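Local structure of Sn-glycerol-3-phosphate ABC transporter substrate-binding protein UspB (Mycobacterium tuberculosis, 4MFI) at residues 152-157 with 302-307; 130-135 with 373-378; 225-230 with 419-424; 113-118 with 309-314. The protein serves as the substrate-binding subunit of an ABC transporter, with specificity for glycerophosphocholine, which it probably hands over to the membrane permease for uptake. All blocks are in the same frame, centred on the assembly; numbering follows the deposited sequence.

Contact 1: residues 152-157 with 302-307; sequences RSTPLF and CPTGGA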
loop_
_atom_site.group_PDB
_atom_site.type_symbol
_atom_site.label_atom_id
_atom_site.label_comp_id
_atom_site.label_asym_id
_atom_site.label_seq_id
_atom_site.Cartn_x
_atom_site.Cartn_y
_atom_site.Cartn_z
ATOM N N ARG A 152 5.096 -3.278 3.689
ATOM C CA ARG A 152 3.714 -3.246 3.221
ATOM C C ARG A 152 2.772 -2.601 4.229
ATOM O O ARG A 152 2.972 -2.704 5.436
ATOM C CB ARG A 152 3.235 -4.664 2.873
ATOM C CG ARG A 152 4.193 -5.447 1.939
ATOM C CD ARG A 152 4.549 -4.694 0.633
ATOM N NE ARG A 152 3.329 -4.151 0.058
ATOM C CZ ARG A 152 2.501 -4.813 -0.744
ATOM N NH1 ARG A 152 2.815 -6.024 -1.208
ATOM N NH2 ARG A 152 1.370 -4.235 -1.114
ATOM N N SER A 153 1.740 -1.943 3.707
ATOM C CA SER A 153 0.767 -1.217 4.508
ATOM C C SER A 153 -0.614 -1.447 3.917
ATOM O O SER A 153 -0.743 -2.003 2.823
ATOM C CB SER A 153 1.072 0.269 4.420
ATOM O OG SER A 153 1.012 0.665 3.060
ATOM N N THR A 154 -1.646 -1.024 4.642
ATOM C CA THR A 154 -2.997 -0.939 4.094
ATOM C C THR A 154 -3.647 0.323 4.640
ATOM O O THR A 154 -3.143 0.927 5.590
ATOM C CB THR A 154 -3.905 -2.122 4.517
ATOM O OG1 THR A 154 -4.283 -1.960 5.888
ATOM C CG2 THR A 154 -3.229 -3.467 4.308
ATOM N N PRO A 155 -4.779 0.726 4.056
ATOM C CA PRO A 155 -5.560 1.754 4.744
ATOM C C PRO A 155 -6.180 1.204 6.033
ATOM O O PRO A 155 -6.341 -0.012 6.204
ATOM C CB PRO A 155 -6.655 2.091 3.725
ATOM C CG PRO A 155 -6.047 1.729 2.397
ATOM C CD PRO A 155 -5.291 0.468 2.699
ATOM N N LEU A 156 -6.525 2.118 6.931
ATOM C CA LEU A 156 -7.116 1.788 8.218
ATOM C C LEU A 156 -8.124 2.886 8.542
ATOM O O LEU A 156 -7.919 4.041 8.169
ATOM C CB LEU A 156 -6.018 1.750 9.277
ATOM C CG LEU A 156 -6.322 1.031 10.584
ATOM C CD1 LEU A 156 -6.670 -0.423 10.322
ATOM C CD2 LEU A 156 -5.118 1.144 11.522
ATOM N N PHE A 157 -9.217 2.531 9.216
ATOM C CA PHE A 157 -10.243 3.504 9.592
ATOM C C PHE A 157 -9.996 3.952 11.032
ATOM O O PHE A 157 -10.149 3.174 11.969
ATOM C CB PHE A 157 -11.644 2.887 9.432
ATOM C CG PHE A 157 -12.771 3.878 9.555
ATOM C CD1 PHE A 157 -13.211 4.310 10.805
ATOM C CD2 PHE A 157 -13.414 4.360 8.418
ATOM C CE1 PHE A 157 -14.261 5.238 10.915
ATOM C CE2 PHE A 157 -14.467 5.270 8.519
ATOM C CZ PHE A 157 -14.888 5.713 9.768
ATOM N N CYS A 302 -10.474 -3.428 0.685
ATOM C CA CYS A 302 -9.326 -2.746 1.260
ATOM C C CYS A 302 -8.094 -3.111 0.448
ATOM O O CYS A 302 -7.769 -4.285 0.327
ATOM C CB CYS A 302 -9.129 -3.185 2.710
ATOM S SG CYS A 302 -7.759 -2.336 3.540
ATOM N N PRO A 303 -7.400 -2.109 -0.110
ATOM C CA PRO A 303 -6.196 -2.403 -0.889
ATOM C C PRO A 303 -4.990 -2.580 0.015
ATOM O O PRO A 303 -5.032 -2.286 1.216
ATOM C CB PRO A 303 -6.014 -1.131 -1.720
ATOM C CG PRO A 303 -6.508 -0.057 -0.796
ATOM C CD PRO A 303 -7.702 -0.667 -0.092
ATOM N N THR A 304 -3.907 -3.064 -0.573
ATOM C CA THR A 304 -2.620 -3.038 0.096
ATOM C C THR A 304 -1.771 -1.941 -0.537
ATOM O O THR A 304 -2.163 -1.340 -1.540
ATOM C CB THR A 304 -1.918 -4.368 -0.056
ATOM O OG1 THR A 304 -1.710 -4.598 -1.447
ATOM C CG2 THR A 304 -2.784 -5.488 0.517
ATOM N N GLY A 305 -0.607 -1.677 0.047
ATOM C CA GLY A 305 0.275 -0.638 -0.445
ATOM C C GLY A 305 1.700 -0.890 -0.004
ATOM O O GLY A 305 1.976 -1.842 0.732
ATOM N N GLY A 306 2.615 -0.038 -0.450
ATOM C CA GLY A 306 4.011 -0.157 -0.063
ATOM C C GLY A 306 4.903 -0.742 -1.142
ATOM O O GLY A 306 4.631 -0.587 -2.333
ATOM N N ALA A 307 5.965 -1.429 -0.723
ATOM C CA ALA A 307 7.031 -1.825 -1.643
ATOM C C ALA A 307 7.550 -3.236 -1.411
ATOM O O ALA A 307 7.480 -3.773 -0.296
ATOM C CB ALA A 307 8.183 -0.831 -1.559
#
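Arg152 folds its side chain back toward the 302-307 segment and donates to Gly305 O. CB lies 3.8 Å from Gly305 O. Bends at chi2 and chi3 then bring CD to 3.2 Å from Ala307 O and turn NE inward. NE donates to Gly305 O at 2.8 Å, with that oxygen in the guanidinium plane, and NH2 adds a weak bond to it. At the tip, NH2 makes a salt bridge to Asp138, which also accepts a hydrogen bond from Thr304 OG1, fixing both side chains. A long side chain with several N-H donors suits this place, serving the carbonyl and the carboxylate together.

Ser153 N donates to Gly305 O at 3.0 Å (163°), on the opposite face of the carbonyl plane from the arginine. Gly305 N returns a bond to Ser153 O. Glycine suits position 305, since a CB there would crowd Ser153 OG; at Gly306 the backbone angles themselves would jam one. Beyond the pairing, Pro155 CG meets Pro303 CG at 3.7 Å, and Cys302 SG touches Pro155 CD. This is a short antiparallel pairing between strand 144-160 and the approach to strand 307-310, near the centre of a periplasmic-binding-protein fold.

Contact 2: residues 130-135 with 373-378; sequences DYVDSL and DQLPHT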
loop_
_atom_site.group_PDB
_atom_site.type_symbol
_atom_site.label_atom_id
_atom_site.label_comp_id
_atom_site.label_asym_id
_atom_site.label_seq_id
_atom_site.Cartn_x
_atom_site.Cartn_y
_atom_site.Cartn_z
ATOM N N ASP A 130 3.138 -19.425 2.588
ATOM C CA ASP A 130 3.148 -18.747 3.887
ATOM C C ASP A 130 3.254 -17.222 3.777
ATOM O O ASP A 130 3.253 -16.526 4.790
ATOM C CB ASP A 130 4.264 -19.281 4.795
ATOM C CG ASP A 130 4.131 -18.790 6.241
ATOM O OD1 ASP A 130 3.020 -18.875 6.818
ATOM O OD2 ASP A 130 5.137 -18.301 6.799
ATOM N N TYR A 131 3.360 -16.689 2.564
ATOM C CA TYR A 131 3.220 -15.243 2.403
ATOM C C TYR A 131 1.743 -14.895 2.395
ATOM O O TYR A 131 0.934 -15.630 1.817
ATOM C CB TYR A 131 3.904 -14.743 1.124
ATOM C CG TYR A 131 5.408 -14.712 1.247
ATOM C CD1 TYR A 131 6.162 -15.870 1.090
ATOM C CD2 TYR A 131 6.070 -13.536 1.569
ATOM C CE1 TYR A 131 7.531 -15.849 1.225
ATOM C CE2 TYR A 131 7.442 -13.503 1.708
ATOM C CZ TYR A 131 8.168 -14.663 1.530
ATOM O OH TYR A 131 9.534 -14.645 1.665
ATOM N N VAL A 132 1.393 -13.789 3.054
ATOM C CA VAL A 132 0.028 -13.263 3.027
ATOM C C VAL A 132 -0.422 -13.236 1.567
ATOM O O VAL A 132 0.304 -12.746 0.700
ATOM C CB VAL A 132 -0.032 -11.855 3.655
ATOM C CG1 VAL A 132 -1.403 -11.215 3.458
ATOM C CG2 VAL A 132 0.324 -11.925 5.146
ATOM N N ASP A 133 -1.595 -13.799 1.291
ATOM C CA ASP A 133 -1.998 -14.065 -0.089
ATOM C C ASP A 133 -1.960 -12.826 -0.966
ATOM O O ASP A 133 -1.345 -12.842 -2.043
ATOM C CB ASP A 133 -3.398 -14.691 -0.156
ATOM C CG ASP A 133 -3.432 -16.132 0.318
ATOM O OD1 ASP A 133 -2.355 -16.738 0.478
ATOM O OD2 ASP A 133 -4.550 -16.668 0.510
ATOM N N SER A 134 -2.597 -11.748 -0.510
ATOM C CA SER A 134 -2.679 -10.542 -1.327
ATOM C C SER A 134 -1.307 -9.916 -1.515
ATOM O O SER A 134 -1.014 -9.378 -2.581
ATOM C CB SER A 134 -3.653 -9.518 -0.730
ATOM O OG SER A 134 -3.162 -9.031 0.506
ATOM N N LEU A 135 -0.463 -9.993 -0.487
ATOM C CA LEU A 135 0.828 -9.305 -0.532
ATOM C C LEU A 135 1.769 -9.927 -1.555
ATOM O O LEU A 135 2.564 -9.225 -2.177
ATOM C CB LEU A 135 1.484 -9.248 0.850
ATOM C CG LEU A 135 0.716 -8.461 1.919
ATOM C CD1 LEU A 135 1.507 -8.428 3.227
ATOM C CD2 LEU A 135 0.393 -7.049 1.445
ATOM N N ASP A 373 -5.214 -8.230 11.464
ATOM C CA ASP A 373 -6.382 -9.057 11.200
ATOM C C ASP A 373 -7.090 -8.698 9.901
ATOM O O ASP A 373 -7.843 -9.505 9.359
ATOM C CB ASP A 373 -7.349 -8.999 12.383
ATOM C CG ASP A 373 -6.807 -9.714 13.615
ATOM O OD1 ASP A 373 -5.843 -10.501 13.487
ATOM O OD2 ASP A 373 -7.348 -9.490 14.716
ATOM N N GLN A 374 -6.833 -7.501 9.387
ATOM C CA GLN A 374 -7.439 -7.102 8.121
ATOM C C GLN A 374 -6.737 -7.722 6.905
ATOM O O GLN A 374 -7.317 -7.788 5.821
ATOM C CB GLN A 374 -7.477 -5.573 7.995
ATOM C CG GLN A 374 -8.315 -5.101 6.816
ATOM C CD GLN A 374 -8.485 -3.597 6.716
ATOM O OE1 GLN A 374 -9.507 -3.127 6.220
ATOM N NE2 GLN A 374 -7.484 -2.836 7.163
ATOM N N LEU A 375 -5.495 -8.175 7.068
ATOM C CA LEU A 375 -4.722 -8.690 5.925
ATOM C C LEU A 375 -5.389 -9.770 5.040
ATOM O O LEU A 375 -5.271 -9.710 3.810
ATOM C CB LEU A 375 -3.317 -9.133 6.363
ATOM C CG LEU A 375 -2.340 -7.971 6.572
ATOM C CD1 LEU A 375 -1.008 -8.449 7.133
ATOM C CD2 LEU A 375 -2.118 -7.206 5.275
ATOM N N PRO A 376 -6.099 -10.749 5.643
ATOM C CA PRO A 376 -6.750 -11.762 4.802
ATOM C C PRO A 376 -7.945 -11.206 4.034
ATOM O O PRO A 376 -8.516 -11.917 3.205
ATOM C CB PRO A 376 -7.247 -12.800 5.819
ATOM C CG PRO A 376 -6.443 -12.561 7.040
ATOM C CD PRO A 376 -6.185 -11.099 7.071
ATOM N N HIS A 377 -8.306 -9.955 4.308
ATOM C CA HIS A 377 -9.496 -9.342 3.733
ATOM C C HIS A 377 -9.133 -8.170 2.843
ATOM O O HIS A 377 -9.873 -7.204 2.707
ATOM C CB HIS A 377 -10.430 -8.919 4.858
ATOM C CG HIS A 377 -10.741 -10.030 5.802
ATOM N ND1 HIS A 377 -11.524 -11.105 5.446
ATOM C CD2 HIS A 377 -10.346 -10.256 7.077
ATOM C CE1 HIS A 377 -11.619 -11.936 6.469
ATOM N NE2 HIS A 377 -10.911 -11.445 7.470
ATOM N N THR A 378 -7.971 -8.283 2.228
ATOM C CA THR A 378 -7.495 -7.261 1.307
ATOM C C THR A 378 -7.553 -7.768 -0.132
ATOM O O THR A 378 -7.699 -8.967 -0.381
ATOM C CB THR A 378 -6.062 -6.788 1.656
ATOM O OG1 THR A 378 -5.195 -7.921 1.757
ATOM C CG2 THR A 378 -6.052 -6.039 2.979
HETATM O O HOH W 1 -4.516 -11.824 1.835
#
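Val132 meets Leu375 first, its CG1 resting 4.1 Å from Leu375 CB, and the two side chains cross at about a right angle. CG1 lies anti to the backbone N (chi1 172°), which carries this methyl to the leucine. Val132 holds the N-cap position of helix 133-137; a branched, apolar residue suits its buried side chain, although it has no polar group with which to cap the helix.

One residue into the helix beyond Asp133, Ser134 supplies the polar link. Its OG donates to Thr378 OG1 at 2.6 Å, and Thr378 OG1 in turn donates to Leu375 O at 2.7 Å, a relay of two hydroxyls ending on a carbonyl. Short hydroxyl side chains suit this buried place, where each fits closely while still finding a partner. The same Leu375 O also receives a water, which accepts from Ser134 N at 3.0 Å, so a backbone amide of the helix's first turn reaches the carbonyl through the solvent molecule.

Leu135 closes the apolar part, its CD1 lying 4.3 Å from Leu375 CD2, a loose touch.

The contact thus sets the start of helix 133-137 against the chain leaving helix 366-374. Leu135 also packs on Arg152 of strand 144-160, while Gln374 of helix 366-374 probably bonds to Pro155 O of that strand.

Contact 3: residues 225-230 with 419-424; sequences WTLTLT and RLQVIL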
loop_
_atom_site.group_PDB
_atom_site.type_symbol
_atom_site.label_atom_id
_atom_site.label_comp_id
_atom_site.label_asym_id
_atom_site.label_seq_id
_atom_site.Cartn_x
_atom_site.Cartn_y
_atom_site.Cartn_z
ATOM N N TRP A 225 -7.455 -4.712 -17.706
ATOM C CA TRP A 225 -7.062 -3.593 -18.571
ATOM C C TRP A 225 -8.216 -2.728 -19.064
ATOM O O TRP A 225 -8.002 -1.743 -19.778
ATOM C CB TRP A 225 -6.275 -4.091 -19.784
ATOM C CG TRP A 225 -5.003 -4.763 -19.424
ATOM C CD1 TRP A 225 -4.672 -6.071 -19.648
ATOM C CD2 TRP A 225 -3.872 -4.169 -18.768
ATOM N NE1 TRP A 225 -3.405 -6.325 -19.174
ATOM C CE2 TRP A 225 -2.896 -5.176 -18.624
ATOM C CE3 TRP A 225 -3.600 -2.891 -18.269
ATOM C CZ2 TRP A 225 -1.660 -4.937 -18.018
ATOM C CZ3 TRP A 225 -2.375 -2.654 -17.672
ATOM C CH2 TRP A 225 -1.420 -3.673 -17.549
ATOM N N THR A 226 -9.436 -3.092 -18.687
ATOM C CA THR A 226 -10.626 -2.394 -19.151
ATOM C C THR A 226 -11.032 -1.327 -18.140
ATOM O O THR A 226 -11.387 -1.633 -17.002
ATOM C CB THR A 226 -11.756 -3.411 -19.404
ATOM O OG1 THR A 226 -11.330 -4.319 -20.432
ATOM C CG2 THR A 226 -13.044 -2.719 -19.828
ATOM N N LEU A 227 -10.947 -0.070 -18.554
ATOM C CA LEU A 227 -11.258 1.037 -17.656
ATOM C C LEU A 227 -12.752 1.081 -17.345
ATOM O O LEU A 227 -13.595 0.840 -18.221
ATOM C CB LEU A 227 -10.766 2.353 -18.249
ATOM C CG LEU A 227 -9.257 2.412 -18.532
ATOM C CD1 LEU A 227 -8.886 3.723 -19.193
ATOM C CD2 LEU A 227 -8.450 2.220 -17.265
ATOM N N THR A 228 -13.080 1.360 -16.088
ATOM C CA THR A 228 -14.466 1.281 -15.623
ATOM C C THR A 228 -14.850 2.490 -14.770
ATOM O O THR A 228 -15.788 2.424 -13.977
ATOM C CB THR A 228 -14.745 -0.037 -14.841
ATOM O OG1 THR A 228 -13.817 -0.183 -13.759
ATOM C CG2 THR A 228 -14.625 -1.248 -15.751
ATOM N N LEU A 229 -14.129 3.596 -14.936
ATOM C CA LEU A 229 -14.447 4.820 -14.212
ATOM C C LEU A 229 -15.835 5.358 -14.562
ATOM O O LEU A 229 -16.477 6.012 -13.739
ATOM C CB LEU A 229 -13.399 5.896 -14.493
ATOM C CG LEU A 229 -12.059 5.714 -13.791
ATOM C CD1 LEU A 229 -11.019 6.592 -14.433
ATOM C CD2 LEU A 229 -12.180 6.059 -12.312
ATOM N N THR A 230 -16.300 5.094 -15.780
ATOM C CA THR A 230 -17.586 5.641 -16.203
ATOM C C THR A 230 -18.741 4.661 -16.032
ATOM O O THR A 230 -19.876 4.954 -16.432
ATOM C CB THR A 230 -17.537 6.113 -17.660
ATOM O OG1 THR A 230 -17.120 5.027 -18.499
ATOM C CG2 THR A 230 -16.557 7.279 -17.806
ATOM N N ARG A 419 -8.277 10.208 -20.885
ATOM C CA ARG A 419 -6.839 10.444 -20.763
ATOM C C ARG A 419 -6.080 9.173 -20.412
ATOM O O ARG A 419 -5.011 8.902 -20.969
ATOM C CB ARG A 419 -6.565 11.552 -19.741
ATOM C CG ARG A 419 -7.017 12.917 -20.276
ATOM C CD ARG A 419 -7.126 13.960 -19.213
ATOM N NE ARG A 419 -5.873 14.145 -18.502
ATOM C CZ ARG A 419 -5.801 14.395 -17.201
ATOM N NH1 ARG A 419 -4.624 14.549 -16.624
ATOM N NH2 ARG A 419 -6.914 14.477 -16.475
ATOM N N LEU A 420 -6.632 8.402 -19.487
ATOM C CA LEU A 420 -6.014 7.142 -19.079
ATOM C C LEU A 420 -5.988 6.131 -20.223
ATOM O O LEU A 420 -5.024 5.375 -20.371
ATOM C CB LEU A 420 -6.746 6.545 -17.876
ATOM C CG LEU A 420 -6.672 7.327 -16.557
ATOM C CD1 LEU A 420 -7.448 6.580 -15.476
ATOM C CD2 LEU A 420 -5.237 7.560 -16.122
ATOM N N GLN A 421 -7.046 6.106 -21.033
ATOM C CA GLN A 421 -7.114 5.174 -22.156
ATOM C C GLN A 421 -5.992 5.461 -23.154
ATOM O O GLN A 421 -5.318 4.542 -23.628
ATOM C CB GLN A 421 -8.472 5.267 -22.859
ATOM C CG GLN A 421 -8.678 4.164 -23.888
ATOM C CD GLN A 421 -8.869 2.822 -23.233
ATOM O OE1 GLN A 421 -9.786 2.643 -22.433
ATOM N NE2 GLN A 421 -8.002 1.865 -23.562
ATOM N N VAL A 422 -5.790 6.740 -23.462
ATOM C CA VAL A 422 -4.724 7.140 -24.374
ATOM C C VAL A 422 -3.352 6.733 -23.831
ATOM O O VAL A 422 -2.536 6.162 -24.556
ATOM C CB VAL A 422 -4.785 8.652 -24.662
ATOM C CG1 VAL A 422 -3.530 9.121 -25.379
ATOM C CG2 VAL A 422 -6.014 8.975 -25.494
ATOM N N ILE A 423 -3.109 6.990 -22.548
ATOM C CA ILE A 423 -1.821 6.637 -21.948
ATOM C C ILE A 423 -1.614 5.119 -21.932
ATOM O O ILE A 423 -0.545 4.624 -22.287
ATOM C CB ILE A 423 -1.684 7.222 -20.524
ATOM C CG1 ILE A 423 -1.554 8.748 -20.596
ATOM C CG2 ILE A 423 -0.461 6.629 -19.800
ATOM C CD1 ILE A 423 -1.750 9.440 -19.265
ATOM N N LEU A 424 -2.643 4.385 -21.529
ATOM C CA LEU A 424 -2.568 2.930 -21.489
ATOM C C LEU A 424 -2.247 2.347 -22.866
ATOM O O LEU A 424 -1.351 1.509 -23.007
ATOM C CB LEU A 424 -3.901 2.363 -20.991
ATOM C CG LEU A 424 -3.932 0.853 -20.774
ATOM C CD1 LEU A 424 -3.004 0.464 -19.618
ATOM C CD2 LEU A 424 -5.362 0.402 -20.510
HETATM O O HOH W 2 -8.423 -0.966 -22.379
HETATM O O HOH W 3 -10.862 0.469 -21.391
#
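Trp225 and Leu424 cross at about a right angle, the leucine CD1 lying 3.7 Å from indole CE3 and equally near CZ3. The other branch of Leu424 is used as well: CD2 comes to 3.5 Å from Trp225 O. Its CG stands anti to the backbone N (chi1 -175°), and the forked end that follows reaches both the ring and the backbone of the same residue. A broad indole and a branched leucine suit this meeting because each offers a large apolar surface.

Leu227 points toward the helix. Its CD1 sits 3.8 Å from Leu420 CB and 3.5 Å from Gln421 N, lodging against the helix backbone, while the Gln421 side chain crosses it obliquely. Leu229 meets Leu420 through terminal methyls, CD1 to CD1 at 3.7 Å, again with the side chains at about a right angle.

Gln421 gives the contact its polar margin. A bend at chi2 (71°) turns CD toward the other segment, and the amide it carries meets two waters. One donates to Gln421 OE1 and accepts from Leu227 N; the other accepts from Gln421 NE2 and donates to Trp225 O. An amide suits this partly exposed place, since it can donate and accept at once, and NE2 also bonds to Asp425. No direct hydrogen bond joins the two segments.

The short strand 226-227, paired with strand 222-223, is thereby packed against helix 409-427. Leu420 also touches Ile394 and Ile395 of helix 391-405, and Tyr383 meets the Trp225 ring edge-to-face.

Contact 4: residues 113-118 with 309-314; sequences VLTALD and LAIPAK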
loop_
_atom_site.group_PDB
_atom_site.type_symbol
_atom_site.label_atom_id
_atom_site.label_comp_id
_atom_site.label_asym_id
_atom_site.label_seq_id
_atom_site.Cartn_x
_atom_site.Cartn_y
_atom_site.Cartn_z
ATOM N N VAL A 113 13.311 -5.862 -17.450
ATOM C CA VAL A 113 14.532 -5.723 -16.651
ATOM C C VAL A 113 14.484 -6.372 -15.263
ATOM O O VAL A 113 15.436 -6.244 -14.494
ATOM C CB VAL A 113 14.982 -4.245 -16.520
ATOM C CG1 VAL A 113 15.135 -3.609 -17.895
ATOM C CG2 VAL A 113 13.999 -3.452 -15.652
ATOM N N LEU A 114 13.386 -7.060 -14.945
ATOM C CA LEU A 114 13.282 -7.806 -13.691
ATOM C C LEU A 114 13.189 -9.314 -13.920
ATOM O O LEU A 114 12.635 -9.775 -14.920
ATOM C CB LEU A 114 12.067 -7.355 -12.885
ATOM C CG LEU A 114 11.981 -5.890 -12.465
ATOM C CD1 LEU A 114 10.723 -5.696 -11.626
ATOM C CD2 LEU A 114 13.217 -5.451 -11.704
ATOM N N THR A 115 13.704 -10.081 -12.969
ATOM C CA THR A 115 13.633 -11.536 -13.030
ATOM C C THR A 115 12.268 -12.034 -12.574
ATOM O O THR A 115 11.795 -11.650 -11.502
ATOM C CB THR A 115 14.698 -12.160 -12.105
ATOM O OG1 THR A 115 15.993 -11.658 -12.459
ATOM C CG2 THR A 115 14.699 -13.680 -12.211
ATOM N N ALA A 116 11.630 -12.880 -13.380
ATOM C CA ALA A 116 10.457 -13.620 -12.924
ATOM C C ALA A 116 10.948 -14.660 -11.921
ATOM O O ALA A 116 11.846 -15.451 -12.224
ATOM C CB ALA A 116 9.744 -14.286 -14.097
ATOM N N LEU A 117 10.362 -14.654 -10.727
ATOM C CA LEU A 117 10.947 -15.340 -9.571
ATOM C C LEU A 117 10.490 -16.775 -9.335
ATOM O O LEU A 117 11.063 -17.467 -8.494
ATOM C CB LEU A 117 10.673 -14.539 -8.294
ATOM C CG LEU A 117 11.267 -13.134 -8.250
ATOM C CD1 LEU A 117 10.872 -12.416 -6.971
ATOM C CD2 LEU A 117 12.781 -13.204 -8.383
ATOM N N ASP A 118 9.473 -17.228 -10.056
ATOM C CA ASP A 118 8.823 -18.493 -9.706
ATOM C C ASP A 118 9.725 -19.724 -9.741
ATOM O O ASP A 118 9.673 -20.562 -8.833
ATOM C CB ASP A 118 7.596 -18.700 -10.584
ATOM C CG ASP A 118 6.666 -17.517 -10.535
ATOM O OD1 ASP A 118 6.960 -16.517 -11.224
ATOM O OD2 ASP A 118 5.666 -17.565 -9.781
ATOM N N LEU A 309 10.691 -6.373 -2.831
ATOM C CA LEU A 309 12.074 -6.564 -3.252
ATOM C C LEU A 309 12.139 -7.360 -4.549
ATOM O O LEU A 309 11.530 -8.434 -4.656
ATOM C CB LEU A 309 12.859 -7.296 -2.159
ATOM C CG LEU A 309 12.931 -6.604 -0.800
ATOM C CD1 LEU A 309 13.703 -7.459 0.203
ATOM C CD2 LEU A 309 13.571 -5.229 -0.937
ATOM N N ALA A 310 12.869 -6.830 -5.530
ATOM C CA ALA A 310 12.981 -7.448 -6.851
ATOM C C ALA A 310 14.443 -7.727 -7.202
ATOM O O ALA A 310 15.355 -7.139 -6.619
ATOM C CB ALA A 310 12.360 -6.536 -7.907
ATOM N N ILE A 311 14.648 -8.610 -8.174
ATOM C CA ILE A 311 15.981 -8.994 -8.625
ATOM C C ILE A 311 16.120 -8.639 -10.103
ATOM O O ILE A 311 15.399 -9.176 -10.939
ATOM C CB ILE A 311 16.195 -10.518 -8.456
ATOM C CG1 ILE A 311 15.975 -10.940 -7.001
ATOM C CG2 ILE A 311 17.581 -10.944 -8.945
ATOM C CD1 ILE A 311 16.066 -12.452 -6.798
ATOM N N PRO A 312 17.044 -7.726 -10.437
ATOM C CA PRO A 312 17.234 -7.369 -11.847
ATOM C C PRO A 312 17.576 -8.563 -12.742
ATOM O O PRO A 312 18.278 -9.496 -12.325
ATOM C CB PRO A 312 18.410 -6.392 -11.797
ATOM C CG PRO A 312 18.271 -5.745 -10.445
ATOM C CD PRO A 312 17.854 -6.882 -9.542
ATOM N N ALA A 313 17.087 -8.508 -13.978
ATOM C CA ALA A 313 17.303 -9.572 -14.950
ATOM C C ALA A 313 18.762 -9.707 -15.375
ATOM O O ALA A 313 19.195 -10.798 -15.751
ATOM C CB ALA A 313 16.422 -9.354 -16.176
ATOM N N LYS A 314 19.522 -8.613 -15.334
ATOM C CA LYS A 314 20.890 -8.652 -15.859
ATOM C C LYS A 314 21.947 -9.040 -14.817
ATOM O O LYS A 314 23.052 -8.496 -14.790
ATOM C CB LYS A 314 21.259 -7.346 -16.564
ATOM C CG LYS A 314 21.376 -6.138 -15.667
ATOM C CD LYS A 314 22.237 -5.071 -16.327
ATOM C CE LYS A 314 21.794 -4.804 -17.753
ATOM N NZ LYS A 314 22.452 -3.602 -18.333
HETATM O O HOH W 4 18.168 -5.910 -15.356
HETATM O O HOH W 5 12.445 -9.608 -9.699
#
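Thr115 grips Ile311 O twice and thereby fixes the tight part of this contact. Its backbone N approaches nearly along the C=O axis at 2.8 Å, while its OG1 donates to the same oxygen at 3.0 Å from above the carbonyl plane. OG1 stands anti to the carbonyl carbon (chi1 -56°), beside its own backbone N, so that one residue provides both donors; threonine suits the place because its hydroxyl is so close to the main chain. A further backbone bond, Ala313 N to Val113 O at 2.8 Å, sets the backbones of Leu114 and Pro312 side by side as a single bridge. Proline fits there, since the bonds on either side need no N-H from it.

Apolar contacts are fewer. Leu117 CD2 reaches Ile311 CD1 at 3.7 Å, whereas Leu114 CD2 lies 4.0 Å from the small Ala310 CB.

The solvent side holds the partly exposed Val113, Thr115 and Ala313. Water supplements the direct bonds: one molecule donates to Val113 O, which already accepts from Ala313 N, and accepts from Lys314 N. Another accepts from Ile311 N at 2.9 Å and lies close to Thr115 O.

The loop between helices 104-110 and 118-124 is thus tied to strand 307-310 and the chain that follows it. Ile311 continues onto Leu324 and Ile327 of helix 317-330, Leu117 onto Val148 of strand 144-160, and Leu114 onto Leu100 of strand 97-101 and Phe108 of helix 104-110.

Overall arrangement
All four contacts are buried, but to different degrees. Contact 1 is the most central, its centre about 4 Å from the centre of the chain; the centre of contact 2 lies about 12 Å from it. These two touch and are almost wholly buried. The centres of contacts 3 and 4 each lie about 21 Å from the chain centre, and a larger share of their residues is partly exposed. Contacts 1 and 4 serve the same sheet, one at the approach to strand 307-310 and one beyond it, and both use backbone pairing. Waters bridge contacts 2, 3 and 4; contact 2 adds a direct hydroxyl bond, whereas contact 3 has no direct hydrogen bond at all.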